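Lmo2812 protein (Listeria monocytogenes EGD-e, PDB 5ZQA) is a penicillin-binding protein of the peptidase S11 family that probably acts as a serine-type D-Ala-D-Ala carboxypeptidase in peptidoglycan synthesis. Local coordinates at residues Glu232-Ile238 with Ser250-Gly256; Ala37-Val43 with Thr175-Phe179. All blocks are in the same frame, centred on the assembly; numbering follows the deposited sequence.

Interaction 1: Glu232-Ile238 with Ser250-Gly256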
ATOM      1  N   GLU A 232      11.641   7.054  -9.858  1.00 18.44           N
ATOM      2  CA  GLU A 232      10.748   6.911 -11.005  1.00 19.23           C
ATOM      3  C   GLU A 232       9.276   7.146 -10.643  1.00 19.37           C
ATOM      4  O   GLU A 232       8.552   7.817 -11.378  1.00 18.83           O
ATOM      5  CB  GLU A 232      10.918   5.519 -11.627  1.00 24.61           C
ATOM      6  CG  GLU A 232      12.353   5.158 -12.028  1.00 27.78           C
ATOM      7  CD  GLU A 232      13.233   4.742 -10.846  1.00 32.30           C
ATOM      8  OE1 GLU A 232      12.787   3.936 -10.002  1.00 33.40           O
ATOM      9  OE2 GLU A 232      14.384   5.224 -10.766  1.00 44.52           O
ATOM     10  N   ALA A 233       8.841   6.594  -9.512  1.00 14.70           N
ATOM     11  CA  ALA A 233       7.446   6.715  -9.088  1.00 11.03           C
ATOM     12  C   ALA A 233       7.160   8.030  -8.377  1.00 11.39           C
ATOM     13  O   ALA A 233       5.999   8.405  -8.199  1.00 12.01           O
ATOM     14  CB  ALA A 233       7.070   5.545  -8.161  1.00 12.40           C
ATOM     15  N   GLY A 234       8.213   8.716  -7.952  1.00 12.59           N
ATOM     16  CA  GLY A 234       8.071   9.863  -7.075  1.00 12.41           C
ATOM     17  C   GLY A 234       7.460   9.467  -5.742  1.00 11.93           C
ATOM     18  O   GLY A 234       7.392   8.276  -5.393  1.00 11.37           O
ATOM     19  N   TYR A 235       7.010  10.459  -4.984  1.00 10.35           N
ATOM     20  CA  TYR A 235       6.445  10.202  -3.663  1.00  9.91           C
ATOM     21  C   TYR A 235       4.949   9.941  -3.765  1.00 10.55           C
ATOM     22  O   TYR A 235       4.195  10.764  -4.283  1.00  8.86           O
ATOM     23  CB  TYR A 235       6.741  11.383  -2.724  1.00 10.42           C
ATOM     24  CG  TYR A 235       8.208  11.466  -2.356  1.00 10.48           C
ATOM     25  CD1 TYR A 235       9.101  12.181  -3.146  1.00 11.61           C
ATOM     26  CD2 TYR A 235       8.695  10.807  -1.234  1.00 14.02           C
ATOM     27  CE1 TYR A 235      10.450  12.246  -2.819  1.00 14.28           C
ATOM     28  CE2 TYR A 235      10.038  10.867  -0.898  1.00 12.42           C
ATOM     29  CZ  TYR A 235      10.907  11.590  -1.694  1.00 14.99           C
ATOM     30  OH  TYR A 235      12.248  11.659  -1.371  1.00 18.82           O
ATOM     31  N   CYS A 236       4.532   8.781  -3.266  1.00  8.63           N
ATOM     32  CA  CYS A 236       3.175   8.290  -3.462  1.00  9.10           C
ATOM     33  C   CYS A 236       2.488   8.017  -2.139  1.00  7.60           C
ATOM     34  O   CYS A 236       3.134   7.678  -1.159  1.00  8.47           O
ATOM     35  CB  CYS A 236       3.188   7.006  -4.294  1.00  8.50           C
ATOM     36  SG  CYS A 236       3.962   7.166  -5.936  1.00 10.50           S
ATOM     37  N   PHE A 237       1.165   8.144  -2.113  1.00  6.94           N
ATOM     38  CA  PHE A 237       0.417   7.796  -0.907  1.00  8.37           C
ATOM     39  C   PHE A 237      -1.027   7.479  -1.233  1.00  7.03           C
ATOM     40  O   PHE A 237      -1.693   8.245  -1.931  1.00  8.25           O
ATOM     41  CB  PHE A 237       0.474   8.934   0.129  1.00  7.44           C
ATOM     42  CG  PHE A 237      -0.212   8.604   1.437  1.00  7.70           C
ATOM     43  CD1 PHE A 237       0.233   7.550   2.219  1.00  8.68           C
ATOM     44  CD2 PHE A 237      -1.295   9.345   1.884  1.00  9.45           C
ATOM     45  CE1 PHE A 237      -0.388   7.239   3.429  1.00  9.50           C
ATOM     46  CE2 PHE A 237      -1.919   9.037   3.097  1.00  8.75           C
ATOM     47  CZ  PHE A 237      -1.471   7.987   3.856  1.00 10.16           C
ATOM     48  N   ILE A 238      -1.507   6.350  -0.718  1.00  7.45           N
ATOM     49  CA  ILE A 238      -2.931   6.040  -0.704  1.00  7.27           C
ATOM     50  C   ILE A 238      -3.427   6.315   0.706  1.00  7.44           C
ATOM     51  O   ILE A 238      -2.949   5.713   1.665  1.00  8.36           O
ATOM     52  CB  ILE A 238      -3.224   4.585  -1.111  1.00  7.84           C
ATOM     53  CG1 ILE A 238      -2.822   4.370  -2.568  1.00  7.96           C
ATOM     54  CG2 ILE A 238      -4.723   4.270  -0.958  1.00  7.21           C
ATOM     55  CD1 ILE A 238      -2.931   2.925  -3.051  1.00  8.70           C
ATOM     56  N   SER A 250      -8.088   8.349  -0.983  1.00  7.30           N
ATOM     57  CA  SER A 250      -7.340   9.287  -1.816  1.00  8.66           C
ATOM     58  C   SER A 250      -6.116   8.607  -2.403  1.00  8.19           C
ATOM     59  O   SER A 250      -5.506   7.757  -1.760  1.00  7.89           O
ATOM     60  CB  SER A 250      -6.925  10.512  -0.998  1.00  9.55           C
ATOM     61  OG  SER A 250      -6.049  10.138   0.060  1.00 10.19           O
ATOM     62  N   ILE A 251      -5.769   8.979  -3.632  1.00  7.94           N
ATOM     63  CA  ILE A 251      -4.583   8.455  -4.298  1.00  7.69           C
ATOM     64  C   ILE A 251      -3.696   9.607  -4.765  1.00  8.17           C
ATOM     65  O   ILE A 251      -4.173  10.508  -5.457  1.00  8.79           O
ATOM     66  CB  ILE A 251      -4.933   7.618  -5.541  1.00  9.11           C
ATOM     67  CG1 ILE A 251      -6.093   6.651  -5.270  1.00 14.59           C
ATOM     68  CG2 ILE A 251      -3.687   6.917  -6.062  1.00  9.71           C
ATOM     69  CD1 ILE A 251      -5.736   5.578  -4.360  1.00 15.11           C
ATOM     70  N   VAL A 252      -2.418   9.570  -4.384  1.00  6.91           N
ATOM     71  CA  VAL A 252      -1.404  10.532  -4.817  1.00  8.39           C
ATOM     72  C   VAL A 252      -0.231   9.776  -5.420  1.00  8.46           C
ATOM     73  O   VAL A 252       0.361   8.933  -4.754  1.00  8.16           O
ATOM     74  CB  VAL A 252      -0.916  11.403  -3.634  1.00  8.50           C
ATOM     75  CG1 VAL A 252       0.401  12.103  -3.967  1.00 11.69           C
ATOM     76  CG2 VAL A 252      -1.998  12.405  -3.246  1.00 11.64           C
ATOM     77  N   LEU A 253       0.083  10.063  -6.681  1.00  7.86           N
ATOM     78  CA  LEU A 253       1.200   9.432  -7.378  1.00  8.17           C
ATOM     79  C   LEU A 253       2.162  10.479  -7.921  1.00  9.67           C
ATOM     80  O   LEU A 253       1.733  11.451  -8.540  1.00 10.64           O
ATOM     81  CB  LEU A 253       0.694   8.551  -8.529  1.00  9.50           C
ATOM     82  CG  LEU A 253      -0.316   7.478  -8.128  1.00  9.70           C
ATOM     83  CD1 LEU A 253      -0.953   6.855  -9.370  1.00 11.10           C
ATOM     84  CD2 LEU A 253       0.371   6.417  -7.285  1.00 10.05           C
ATOM     85  N   ASP A 254       3.449  10.267  -7.668  1.00 10.70           N
ATOM     86  CA  ASP A 254       4.538  11.107  -8.198  1.00 10.49           C
ATOM     87  C   ASP A 254       4.460  12.556  -7.726  1.00 10.25           C
ATOM     88  O   ASP A 254       4.535  13.493  -8.535  1.00 12.29           O
ATOM     89  CB  ASP A 254       4.556  11.057  -9.739  1.00 12.76           C
ATOM     90  CG  ASP A 254       5.865  11.580 -10.333  1.00 18.16           C
ATOM     91  OD1 ASP A 254       6.904  11.553  -9.631  1.00 18.63           O
ATOM     92  OD2 ASP A 254       5.855  12.014 -11.505  1.00 20.73           O
ATOM     93  N   ALA A 255       4.312  12.754  -6.419  1.00  9.88           N
ATOM     94  CA  ALA A 255       4.546  14.080  -5.847  1.00  9.73           C
ATOM     95  C   ALA A 255       6.058  14.297  -5.702  1.00 13.33           C
ATOM     96  O   ALA A 255       6.839  13.345  -5.733  1.00 12.43           O
ATOM     97  CB  ALA A 255       3.830  14.228  -4.507  1.00 10.82           C
ATOM     98  N   GLY A 256       6.481  15.552  -5.547  1.00 10.97           N
ATOM     99  CA  GLY A 256       7.897  15.875  -5.639  1.00 11.18           C
ATOM    100  C   GLY A 256       8.756  15.655  -4.408  1.00 12.89           C
ATOM    101  O   GLY A 256       9.973  15.504  -4.521  1.00 13.30           O
TER
HETATM  102  O   HOH W   1      -3.511  10.322  -0.939  1.00 10.13           O
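Phe237 and Val252 form a hydrogen-bonded antiparallel pair: Phe237 N reaches Val252 O at 2.9 Å, and Val252 N returns a bond to Phe237 O. The strand axes are 4.7 Å apart and 171° from parallel. Tyr235 and Ala255 form a second such reciprocal pair of backbone hydrogen bonds, but the register has slipped by one residue, a beta bulge. The extra residue lies on the 250-256 side, where Asp254 has positive phi (62°) and its N-H makes a long hydrogen bond to Cys236 SG (N to SG 3.6 Å, 167° at the hydrogen). That sulfur packs on Leu253 CD2. The tight part is the buried end, where Ile238 and Ile251 run alongside each other on one face, Ile238 CG1 3.6 Å from Ile251 CD1. On the other face a water bridges Phe237 O, to which it donates, and Ser250 OG. Toward Gly256 the contact is looser and more exposed: the Tyr235 ring presents its edge to Ala255 O, 3.6 Å from CD1. Asp254 OD1 approaches Gly234 CA at 3.3 Å, while OD2 accepts a hydrogen bond from Asn36 ND2; the side chain's nearest atom is about 4 Å from a bound magnesium ion. The bulged hairpin of strands 236-243 and 246-255 belongs to the five-stranded antiparallel sheet of the serine penicillin-binding fold, beside the strand carrying Lys226, predicted to bind substrate.

Interaction 2: Ala37-Val43 with Thr175-Phe179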
ATOM      1  N   ALA A  37      -0.456  12.416 -10.835  1.00  9.00           N
ATOM      2  CA  ALA A  37      -1.773  11.784 -10.938  1.00 10.48           C
ATOM      3  C   ALA A  37      -2.376  11.735  -9.548  1.00  9.37           C
ATOM      4  O   ALA A  37      -1.681  11.413  -8.582  1.00  9.63           O
ATOM      5  CB  ALA A  37      -1.683  10.385 -11.526  1.00 10.85           C
ATOM      6  N   ALA A  38      -3.649  12.077  -9.434  1.00  8.95           N
ATOM      7  CA  ALA A  38      -4.281  12.112  -8.124  1.00  8.16           C
ATOM      8  C   ALA A  38      -5.778  11.977  -8.231  1.00  9.65           C
ATOM      9  O   ALA A  38      -6.372  12.316  -9.256  1.00 11.33           O
ATOM     10  CB  ALA A  38      -3.932  13.387  -7.406  1.00 10.07           C
ATOM     11  N   ALA A  39      -6.392  11.493  -7.161  1.00  8.07           N
ATOM     12  CA  ALA A  39      -7.837  11.347  -7.135  1.00  9.41           C
ATOM     13  C   ALA A  39      -8.324  11.121  -5.717  1.00  7.70           C
ATOM     14  O   ALA A  39      -7.554  10.731  -4.834  1.00  9.05           O
ATOM     15  CB  ALA A  39      -8.284  10.186  -8.048  1.00 11.05           C
ATOM     16  N   VAL A  40      -9.604  11.380  -5.492  1.00  9.14           N
ATOM     17  CA  VAL A  40     -10.228  10.953  -4.249  1.00  8.61           C
ATOM     18  C   VAL A  40     -11.625  10.463  -4.601  1.00  8.55           C
ATOM     19  O   VAL A  40     -12.302  11.042  -5.465  1.00  8.06           O
ATOM     20  CB  VAL A  40     -10.223  12.083  -3.163  1.00  7.78           C
ATOM     21  CG1 VAL A  40     -10.945  13.371  -3.644  1.00 10.87           C
ATOM     22  CG2 VAL A  40     -10.784  11.565  -1.834  1.00 10.31           C
ATOM     23  N   TYR A  41     -12.008   9.354  -3.972  1.00  7.92           N
ATOM     24  CA  TYR A  41     -13.248   8.648  -4.287  1.00  9.91           C
ATOM     25  C   TYR A  41     -14.071   8.361  -3.040  1.00  9.54           C
ATOM     26  O   TYR A  41     -13.530   8.105  -1.968  1.00 10.58           O
ATOM     27  CB  TYR A  41     -12.962   7.307  -4.982  1.00  9.29           C
ATOM     28  CG  TYR A  41     -12.139   7.381  -6.252  1.00 10.02           C
ATOM     29  CD1 TYR A  41     -10.755   7.336  -6.199  1.00  8.29           C
ATOM     30  CD2 TYR A  41     -12.744   7.480  -7.504  1.00 12.05           C
ATOM     31  CE1 TYR A  41      -9.989   7.390  -7.334  1.00  9.69           C
ATOM     32  CE2 TYR A  41     -11.982   7.551  -8.657  1.00 11.43           C
ATOM     33  CZ  TYR A  41     -10.600   7.502  -8.569  1.00 13.07           C
ATOM     34  OH  TYR A  41      -9.838   7.573  -9.716  1.00 13.00           O
ATOM     35  N   SER A  42     -15.388   8.358  -3.202  1.00  9.91           N
ATOM     36  CA  SER A  42     -16.289   7.862  -2.172  1.00 10.57           C
ATOM     37  C   SER A  42     -16.420   6.338  -2.241  1.00 12.48           C
ATOM     38  O   SER A  42     -16.775   5.781  -3.281  1.00 13.35           O
ATOM     39  CB  SER A  42     -17.668   8.506  -2.320  1.00 14.13           C
ATOM     40  OG  SER A  42     -18.565   7.927  -1.395  1.00 18.21           O
ATOM     41  N   VAL A  43     -16.130   5.665  -1.138  1.00 10.40           N
ATOM     42  CA  VAL A  43     -16.213   4.211  -1.083  1.00 10.74           C
ATOM     43  C   VAL A  43     -17.645   3.704  -1.254  1.00 13.75           C
ATOM     44  O   VAL A  43     -17.875   2.672  -1.888  1.00 16.12           O
ATOM     45  CB  VAL A  43     -15.631   3.690   0.250  1.00 13.13           C
ATOM     46  CG1 VAL A  43     -16.033   2.247   0.507  1.00 17.32           C
ATOM     47  CG2 VAL A  43     -14.113   3.844   0.250  1.00 13.17           C
ATOM     48  N   THR A 175      -4.891   5.550 -10.852  1.00  7.53           N
ATOM     49  CA  THR A 175      -5.604   5.891  -9.623  1.00  9.12           C
ATOM     50  C   THR A 175      -6.922   5.138  -9.535  1.00  8.65           C
ATOM     51  O   THR A 175      -7.350   4.763  -8.445  1.00  9.46           O
ATOM     52  CB  THR A 175      -5.915   7.396  -9.458  1.00 10.22           C
ATOM     53  OG1 THR A 175      -6.901   7.809 -10.408  1.00 12.44           O
ATOM     54  CG2 THR A 175      -4.659   8.234  -9.586  1.00 11.59           C
ATOM     55  N   LYS A 176      -7.568   4.913 -10.678  1.00  8.21           N
ATOM     56  CA  LYS A 176      -8.825   4.178 -10.690  1.00  9.85           C
ATOM     57  C   LYS A 176      -8.634   2.739 -10.187  1.00  9.27           C
ATOM     58  O   LYS A 176      -9.403   2.260  -9.351  1.00  9.70           O
ATOM     59  CB  LYS A 176      -9.440   4.191 -12.092  1.00 11.77           C
ATOM     60  CG  LYS A 176      -9.997   5.542 -12.506  1.00 15.93           C
ATOM     61  CD  LYS A 176     -10.663   5.444 -13.873  1.00 23.54           C
ATOM     62  CE  LYS A 176     -11.489   6.688 -14.168  1.00 24.70           C
ATOM     63  NZ  LYS A 176     -12.566   6.910 -13.151  1.00 27.72           N
ATOM     64  N   ASP A 177      -7.607   2.052 -10.679  1.00  8.21           N
ATOM     65  CA  ASP A 177      -7.366   0.678 -10.242  1.00 10.42           C
ATOM     66  C   ASP A 177      -6.900   0.616  -8.782  1.00  8.13           C
ATOM     67  O   ASP A 177      -7.272  -0.302  -8.042  1.00  9.02           O
ATOM     68  CB  ASP A 177      -6.337   0.014 -11.147  1.00 10.32           C
ATOM     69  CG  ASP A 177      -6.945  -0.577 -12.403  1.00 13.13           C
ATOM     70  OD1 ASP A 177      -8.176  -0.793 -12.467  1.00 15.10           O
ATOM     71  OD2 ASP A 177      -6.163  -0.857 -13.330  1.00 14.16           O
ATOM     72  N   LEU A 178      -6.095   1.594  -8.364  1.00  8.07           N
ATOM     73  CA  LEU A 178      -5.632   1.626  -6.981  1.00  7.45           C
ATOM     74  C   LEU A 178      -6.796   1.876  -6.009  1.00  8.36           C
ATOM     75  O   LEU A 178      -6.816   1.313  -4.910  1.00  9.95           O
ATOM     76  CB  LEU A 178      -4.526   2.677  -6.815  1.00  7.70           C
ATOM     77  CG  LEU A 178      -3.209   2.308  -7.497  1.00  7.29           C
ATOM     78  CD1 LEU A 178      -2.294   3.508  -7.496  1.00  8.35           C
ATOM     79  CD2 LEU A 178      -2.545   1.108  -6.816  1.00  9.75           C
ATOM     80  N   PHE A 179      -7.768   2.693  -6.411  1.00  8.51           N
ATOM     81  CA  PHE A 179      -8.976   2.852  -5.613  1.00  7.67           C
ATOM     82  C   PHE A 179      -9.698   1.516  -5.432  1.00  8.46           C
ATOM     83  O   PHE A 179     -10.118   1.183  -4.331  1.00  9.62           O
ATOM     84  CB  PHE A 179      -9.925   3.875  -6.254  1.00  9.07           C
ATOM     85  CG  PHE A 179     -11.322   3.832  -5.694  1.00  8.47           C
ATOM     86  CD1 PHE A 179     -11.546   4.041  -4.337  1.00 10.90           C
ATOM     87  CD2 PHE A 179     -12.400   3.575  -6.514  1.00 10.72           C
ATOM     88  CE1 PHE A 179     -12.817   3.991  -3.805  1.00 11.05           C
ATOM     89  CE2 PHE A 179     -13.694   3.528  -5.988  1.00 13.72           C
ATOM     90  CZ  PHE A 179     -13.897   3.739  -4.631  1.00 11.30           C
TER
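Strand 37-42 and the first turn of the helix, 175-179, run in broadly the same direction at 39°, their axes 8.9 Å apart, bringing the CA atoms of Ala39 and Thr175 to 6.4 Å. Most of the buried surface comes from Tyr41 and Phe179, whose rings form an offset stack with centroids 4.5 Å apart and planes at 16°. The offset places Tyr41 CB over the centre of the Phe179 ring, 3.5 Å from its centroid, a CH-pi contact, while the tyrosine ring itself slides back over Phe179 CB and CG. With CG anti to the backbone N (chi1 165°), the Phe179 ring is carried under Tyr41. Val43 CG2 meets the edge of the same ring. At the far end of Tyr41, OH lies 3.0 Å from Thr175 OG1, which also has a weak hydrogen bond with Ala54 O; Tyr41 OH is hydrogen-bonded to Glu51 OE2. Lys176 crosses the phenol with CG 3.5 Å from Tyr41 OH. Outside the two segments, Glu51 OE2 also takes a salt bridge from Lys176 NZ. Strand 37-42 lies between strands 48-52 and 246-255, with helix 175-188 against the face bearing Ala39 and Tyr41 and helix 258-272 touching Val40 on the opposite face.

Overall arrangement
Both contacts are largely buried, with exposed margins at Glu232 and Gly256 in interaction 1 and at Lys176 in interaction 2. They meet in one sheet, where strands 246-255 and 37-42 are neighbours: probable hydrogen bonds from Ile251 N to Ala39 O (2.8 Å) and from Leu253 N to Ala37 O join them, and Ile251 CG2 packs on Thr175 CG2. In interaction 1 backbone hydrogen bonding dominates, interrupted by the bulge. Interaction 2 fastens a helix onto a sheet face and rests on ring overlap and methyl contacts, with polar groups at one margin. Interaction 1 lies beside the strand carrying Lys226, predicted to bind substrate, and near a magnesium ion; interaction 2 lies away from the annotated sites.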